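Local coordinates for ankyrin repeat domain protein (Legionella pneumophila subsp. pneumophila, PDB 6MCA) that acts as a bacterial effector, AnkH, that interacts with the host LARP7 component of the 7SK snRNP complex, at residues 127-132 with 149-154; 196-201 with 385-390. All blocks are in the same frame, centred on the assembly; numbering follows the deposited sequence.

Contact 1. Residues 127-132 with 149-154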
loop_
_atom_site.group_PDB
_atom_site.type_symbol
_atom_site.label_atom_id
_atom_site.label_comp_id
_atom_site.label_asym_id
_atom_site.label_seq_id
_atom_site.Cartn_x
_atom_site.Cartn_y
_atom_site.Cartn_z
ATOM N N TYR A 127 7.836 2.050 5.547
ATOM C CA TYR A 127 7.329 3.364 5.166
ATOM C C TYR A 127 8.453 4.376 4.946
ATOM O O TYR A 127 8.387 5.144 3.977
ATOM C CB TYR A 127 6.327 3.875 6.205
ATOM C CG TYR A 127 4.954 3.267 6.041
ATOM C CD1 TYR A 127 4.198 3.510 4.901
ATOM C CD2 TYR A 127 4.418 2.436 7.017
ATOM C CE1 TYR A 127 2.946 2.951 4.740
ATOM C CE2 TYR A 127 3.164 1.873 6.865
ATOM C CZ TYR A 127 2.433 2.134 5.725
ATOM O OH TYR A 127 1.185 1.574 5.570
ATOM N N PRO A 128 9.488 4.436 5.795
ATOM C CA PRO A 128 10.621 5.316 5.464
ATOM C C PRO A 128 11.315 4.939 4.166
ATOM O O PRO A 128 11.800 5.829 3.455
ATOM C CB PRO A 128 11.557 5.170 6.673
ATOM C CG PRO A 128 11.075 3.977 7.416
ATOM C CD PRO A 128 9.610 3.906 7.164
ATOM N N VAL A 129 11.379 3.648 3.834
ATOM C CA VAL A 129 11.945 3.242 2.551
ATOM C C VAL A 129 11.077 3.750 1.406
ATOM O O VAL A 129 11.580 4.292 0.415
ATOM C CB VAL A 129 12.110 1.712 2.497
ATOM C CG1 VAL A 129 12.317 1.246 1.064
ATOM C CG2 VAL A 129 13.272 1.276 3.361
ATOM N N LEU A 130 9.758 3.592 1.532
ATOM C CA LEU A 130 8.857 4.014 0.465
ATOM C C LEU A 130 8.816 5.530 0.316
ATOM O O LEU A 130 8.557 6.036 -0.782
ATOM C CB LEU A 130 7.452 3.472 0.721
ATOM C CG LEU A 130 7.294 1.966 0.530
ATOM C CD1 LEU A 130 5.969 1.492 1.106
ATOM C CD2 LEU A 130 7.418 1.603 -0.941
ATOM N N ARG A 131 9.062 6.266 1.397
ATOM C CA ARG A 131 9.000 7.721 1.380
ATOM C C ARG A 131 10.364 8.379 1.220
ATOM O O ARG A 131 10.439 9.611 1.186
ATOM C CB ARG A 131 8.326 8.232 2.658
ATOM C CG ARG A 131 6.912 7.715 2.856
ATOM C CD ARG A 131 6.429 7.950 4.277
ATOM N NE ARG A 131 5.072 7.454 4.477
ATOM C CZ ARG A 131 4.467 7.385 5.657
ATOM N NH1 ARG A 131 5.100 7.782 6.753
ATOM N NH2 ARG A 131 3.228 6.919 5.744
ATOM N N GLY A 132 11.434 7.596 1.125
ATOM C CA GLY A 132 12.763 8.163 0.942
ATOM C C GLY A 132 13.225 9.039 2.086
ATOM O O GLY A 132 13.811 10.104 1.852
ATOM N N PHE A 149 14.404 -7.113 4.729
ATOM C CA PHE A 149 13.035 -7.421 5.134
ATOM C C PHE A 149 12.046 -6.442 4.507
ATOM O O PHE A 149 11.048 -6.850 3.895
ATOM C CB PHE A 149 12.939 -7.398 6.661
ATOM C CG PHE A 149 11.647 -7.938 7.207
ATOM C CD1 PHE A 149 10.819 -8.734 6.432
ATOM C CD2 PHE A 149 11.266 -7.651 8.506
ATOM C CE1 PHE A 149 9.633 -9.225 6.942
ATOM C CE2 PHE A 149 10.083 -8.139 9.022
ATOM C CZ PHE A 149 9.266 -8.928 8.239
ATOM N N ALA A 150 12.311 -5.142 4.649
ATOM C CA ALA A 150 11.423 -4.132 4.082
ATOM C C ALA A 150 11.364 -4.243 2.564
ATOM O O ALA A 150 10.281 -4.182 1.966
ATOM C CB ALA A 150 11.882 -2.736 4.504
ATOM N N LEU A 151 12.526 -4.403 1.920
ATOM C CA LEU A 151 12.546 -4.498 0.463
ATOM C C LEU A 151 11.750 -5.702 -0.026
ATOM O O LEU A 151 10.979 -5.598 -0.988
ATOM C CB LEU A 151 13.986 -4.564 -0.044
ATOM C CG LEU A 151 14.843 -3.313 0.155
ATOM C CD1 LEU A 151 16.183 -3.468 -0.548
ATOM C CD2 LEU A 151 14.114 -2.072 -0.336
ATOM N N ASP A 152 11.913 -6.853 0.634
ATOM C CA ASP A 152 11.208 -8.058 0.215
ATOM C C ASP A 152 9.710 -7.931 0.446
ATOM O O ASP A 152 8.914 -8.368 -0.392
ATOM C CB ASP A 152 11.762 -9.277 0.950
ATOM C CG ASP A 152 13.202 -9.574 0.580
ATOM O OD1 ASP A 152 13.637 -9.152 -0.513
ATOM O OD2 ASP A 152 13.901 -10.229 1.383
ATOM N N PHE A 153 9.301 -7.337 1.572
ATOM C CA PHE A 153 7.876 -7.116 1.802
ATOM C C PHE A 153 7.283 -6.230 0.713
ATOM O O PHE A 153 6.235 -6.551 0.135
ATOM C CB PHE A 153 7.649 -6.495 3.182
ATOM C CG PHE A 153 6.210 -6.146 3.460
ATOM C CD1 PHE A 153 5.350 -7.083 4.008
ATOM C CD2 PHE A 153 5.718 -4.881 3.174
ATOM C CE1 PHE A 153 4.027 -6.768 4.261
ATOM C CE2 PHE A 153 4.396 -4.562 3.423
ATOM C CZ PHE A 153 3.550 -5.505 3.970
ATOM N N ILE A 154 7.942 -5.103 0.425
ATOM C CA ILE A 154 7.435 -4.177 -0.585
ATOM C C ILE A 154 7.331 -4.871 -1.937
ATOM O O ILE A 154 6.311 -4.769 -2.631
ATOM C CB ILE A 154 8.330 -2.927 -0.663
ATOM C CG1 ILE A 154 8.262 -2.139 0.646
ATOM C CG2 ILE A 154 7.926 -2.055 -1.847
ATOM C CD1 ILE A 154 9.339 -1.081 0.775
#
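The flat groups take no part where V129 and L130 meet I154: the R131 guanidinium lays one face over Y127 CB, 4.0 Å above its plane, while F153 meets F190 of helix 188-202 edge-to-face and F149 meets Y117 with the ring planes almost perpendicular. What joins the two helices is purely aliphatic, a helix–helix packing that sets helix 126-131, within the ankyrin-repeat region, against helix 147-162. Their local axes cross at -72° with a closest approach of 10.1 Å. V129 points at the other helix and splits its methyls between partners. With CG1 anti to the backbone N (chi1 164°), that methyl reaches I154 CD1 at 3.8 Å and L151 CD2 at 4.0 Å, whereas CG2 faces A150 CB at a looser 4.4 Å. L130 and I154 approach tip to tip. No hydrogen bond spans the interface; the link is methyl-to-methyl and methyl-to-methine contact. Beyond L130, G132, with positive phi, forms a Schellman motif with the last turn. I154 CD1 touches both V129 and L130, lying 3.7 Å from both L130 CG and L130 CD2.

Contact 2. Residues 196-201 with 385-390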
loop_
_atom_site.group_PDB
_atom_site.type_symbol
_atom_site.label_atom_id
_atom_site.label_comp_id
_atom_site.label_asym_id
_atom_site.label_seq_id
_atom_site.Cartn_x
_atom_site.Cartn_y
_atom_site.Cartn_z
ATOM N N LYS A 196 2.917 6.250 -5.300
ATOM C CA LYS A 196 3.738 7.442 -5.504
ATOM C C LYS A 196 5.168 7.061 -5.877
ATOM O O LYS A 196 5.755 7.631 -6.809
ATOM C CB LYS A 196 3.715 8.318 -4.252
ATOM C CG LYS A 196 4.489 9.612 -4.406
ATOM C CD LYS A 196 4.606 10.348 -3.085
ATOM C CE LYS A 196 5.624 11.470 -3.180
ATOM N NZ LYS A 196 5.841 12.136 -1.866
ATOM N N ASP A 197 5.740 6.081 -5.169
ATOM C CA ASP A 197 7.109 5.669 -5.468
ATOM C C ASP A 197 7.216 5.045 -6.857
ATOM O O ASP A 197 8.219 5.237 -7.557
ATOM C CB ASP A 197 7.609 4.695 -4.402
ATOM C CG ASP A 197 9.061 4.318 -4.602
ATOM O OD1 ASP A 197 9.938 5.154 -4.296
ATOM O OD2 ASP A 197 9.325 3.189 -5.066
ATOM N N SER A 198 6.188 4.301 -7.275
ATOM C CA SER A 198 6.192 3.691 -8.597
ATOM C C SER A 198 6.122 4.747 -9.688
ATOM O O SER A 198 6.801 4.631 -10.710
ATOM C CB SER A 198 5.027 2.712 -8.722
ATOM O OG SER A 198 4.775 2.380 -10.075
ATOM N N LEU A 199 5.309 5.787 -9.490
ATOM C CA LEU A 199 5.286 6.886 -10.451
ATOM C C LEU A 199 6.644 7.578 -10.524
ATOM O O LEU A 199 7.133 7.898 -11.618
ATOM C CB LEU A 199 4.192 7.887 -10.081
ATOM C CG LEU A 199 2.751 7.418 -10.279
ATOM C CD1 LEU A 199 1.779 8.465 -9.765
ATOM C CD2 LEU A 199 2.484 7.105 -11.744
ATOM N N ARG A 200 7.266 7.814 -9.363
ATOM C CA ARG A 200 8.584 8.442 -9.338
ATOM C C ARG A 200 9.599 7.618 -10.121
ATOM O O ARG A 200 10.374 8.158 -10.919
ATOM C CB ARG A 200 9.050 8.632 -7.894
ATOM C CG ARG A 200 10.462 9.183 -7.780
ATOM C CD ARG A 200 10.984 9.093 -6.355
ATOM N NE ARG A 200 11.246 7.715 -5.949
ATOM C CZ ARG A 200 12.369 7.058 -6.218
ATOM N NH1 ARG A 200 13.339 7.652 -6.897
ATOM N NH2 ARG A 200 12.520 5.806 -5.807
ATOM N N ARG A 201 9.614 6.302 -9.897
ATOM C CA ARG A 201 10.519 5.438 -10.649
ATOM C C ARG A 201 10.160 5.406 -12.128
ATOM O O ARG A 201 11.050 5.295 -12.981
ATOM C CB ARG A 201 10.495 4.023 -10.074
ATOM C CG ARG A 201 10.933 3.930 -8.627
ATOM C CD ARG A 201 10.806 2.508 -8.105
ATOM N NE ARG A 201 11.267 2.396 -6.726
ATOM C CZ ARG A 201 12.539 2.251 -6.375
ATOM N NH1 ARG A 201 13.483 2.199 -7.304
ATOM N NH2 ARG A 201 12.868 2.159 -5.094
ATOM N N GLU A 385 2.273 -1.900 -17.146
ATOM C CA GLU A 385 3.137 -2.948 -17.685
ATOM C C GLU A 385 4.596 -2.713 -17.304
ATOM O O GLU A 385 5.320 -3.662 -16.960
ATOM C CB GLU A 385 2.976 -3.033 -19.203
ATOM C CG GLU A 385 1.633 -3.595 -19.656
ATOM C CD GLU A 385 1.345 -4.971 -19.081
ATOM O OE1 GLU A 385 0.368 -5.105 -18.314
ATOM O OE2 GLU A 385 2.093 -5.920 -19.398
ATOM N N TRP A 386 5.043 -1.452 -17.351
ATOM C CA TRP A 386 6.403 -1.135 -16.933
ATOM C C TRP A 386 6.634 -1.517 -15.478
ATOM O O TRP A 386 7.699 -2.036 -15.131
ATOM C CB TRP A 386 6.683 0.354 -17.147
ATOM C CG TRP A 386 8.037 0.782 -16.667
ATOM C CD1 TRP A 386 9.178 0.872 -17.408
ATOM C CD2 TRP A 386 8.393 1.171 -15.334
ATOM N NE1 TRP A 386 10.222 1.295 -16.622
ATOM C CE2 TRP A 386 9.766 1.485 -15.344
ATOM C CE3 TRP A 386 7.684 1.285 -14.134
ATOM C CZ2 TRP A 386 10.444 1.905 -14.201
ATOM C CZ3 TRP A 386 8.358 1.700 -13.002
ATOM C CH2 TRP A 386 9.724 2.005 -13.043
ATOM N N ASP A 387 5.645 -1.276 -14.611
ATOM C CA ASP A 387 5.820 -1.601 -13.198
ATOM C C ASP A 387 5.837 -3.109 -12.975
ATOM O O ASP A 387 6.605 -3.608 -12.141
ATOM C CB ASP A 387 4.720 -0.942 -12.368
ATOM C CG ASP A 387 5.172 -0.622 -10.956
ATOM O OD1 ASP A 387 6.316 -0.146 -10.791
ATOM O OD2 ASP A 387 4.387 -0.845 -10.010
ATOM N N LYS A 388 4.992 -3.847 -13.702
ATOM C CA LYS A 388 5.065 -5.306 -13.670
ATOM C C LYS A 388 6.479 -5.783 -13.980
ATOM O O LYS A 388 7.086 -6.544 -13.208
ATOM C CB LYS A 388 4.081 -5.908 -14.675
ATOM C CG LYS A 388 2.615 -5.804 -14.303
ATOM C CD LYS A 388 1.760 -6.500 -15.352
ATOM C CE LYS A 388 0.277 -6.377 -15.051
ATOM N NZ LYS A 388 -0.551 -7.020 -16.109
ATOM N N ASP A 389 7.020 -5.332 -15.116
ATOM C CA ASP A 389 8.350 -5.778 -15.518
ATOM C C ASP A 389 9.428 -5.299 -14.549
ATOM O O ASP A 389 10.409 -6.013 -14.320
ATOM C CB ASP A 389 8.648 -5.311 -16.942
ATOM C CG ASP A 389 7.801 -6.029 -17.977
ATOM O OD1 ASP A 389 7.550 -7.241 -17.804
ATOM O OD2 ASP A 389 7.382 -5.383 -18.961
ATOM N N ARG A 390 9.253 -4.117 -13.954
ATOM C CA ARG A 390 10.228 -3.608 -12.994
ATOM C C ARG A 390 10.275 -4.481 -11.747
ATOM O O ARG A 390 11.358 -4.812 -11.249
ATOM C CB ARG A 390 9.892 -2.161 -12.625
ATOM C CG ARG A 390 10.918 -1.478 -11.726
ATOM C CD ARG A 390 10.510 -1.517 -10.255
ATOM N NE ARG A 390 9.286 -0.765 -9.992
ATOM C CZ ARG A 390 8.872 -0.412 -8.778
ATOM N NH1 ARG A 390 9.585 -0.745 -7.710
ATOM N NH2 ARG A 390 7.746 0.273 -8.630
HETATM O O HOH W 1 7.310 1.296 -5.806
#
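Within the two segments, the S198 and D387 CA atoms lie nearest each other, and the local axes of helices 188-202 and 373-399 cross there at 94°, nearly perpendicular. This is the tight part. S198 OG stands 3.0 Å from D387 OD1, and its hydroxyl is hydrogen-bonded to W383 NE1 a turn earlier on the second helix. D387 holds R390 in turn: NH2 meets the syn lone pair of D387 OD1 at 2.6 Å, and the other oxygen, OD2, pairs with R162 of helix 147-162. The bends of the R390 chain at chi2 (-97°) and chi3 carry the guanidinium across to helix 188-202, with NH2 still within reach of D387 and S198 OG at its edge. Next to it, the six-membered ring of W386 packs against the C-terminal end of 196-201, CH2 lying 3.7 Å from R201 CB, while R390 CB rests on one face of the indole.

The other side is looser and holds a bridging water. R201 CD slides over one face of the R390 guanidinium, and the two like charges are brought near each other with their planes 26° apart. D197 probably tempers this: its OD2 takes R201 NE at 2.7 Å and also accepts from the water that, 3.0 Å from R390 NH2, bridges the helices. D197 OD1 binds R200 NH2 at 3.1 Å, and R200, which is exposed, marks the solvent side. The whole is a near-perpendicular helix crossing edged by a salt-bridge network, with carboxylates pairing with arginines three or four residues further along the same helix.

The centres of the two contacts lie 14 Å apart and they come in series along the chain, contact 1 closing before contact 2 opens. Two helices serve both. Helix 147-162 supplies 149-154 to contact 1, then carries L158 and R162 on to D387, R390 and S198. Helix 188-202 lays F190 and A193 against L130 before supplying 196-201. L130 O and D197 OD1 pack 3.9 Å apart, so the contacts touch directly. Helix 373-399 also reaches back, since R398 makes a weak hydrogen bond to L151 O. The ankyrin-repeat region is thus joined to the later helices through a continuous set of helix crossings.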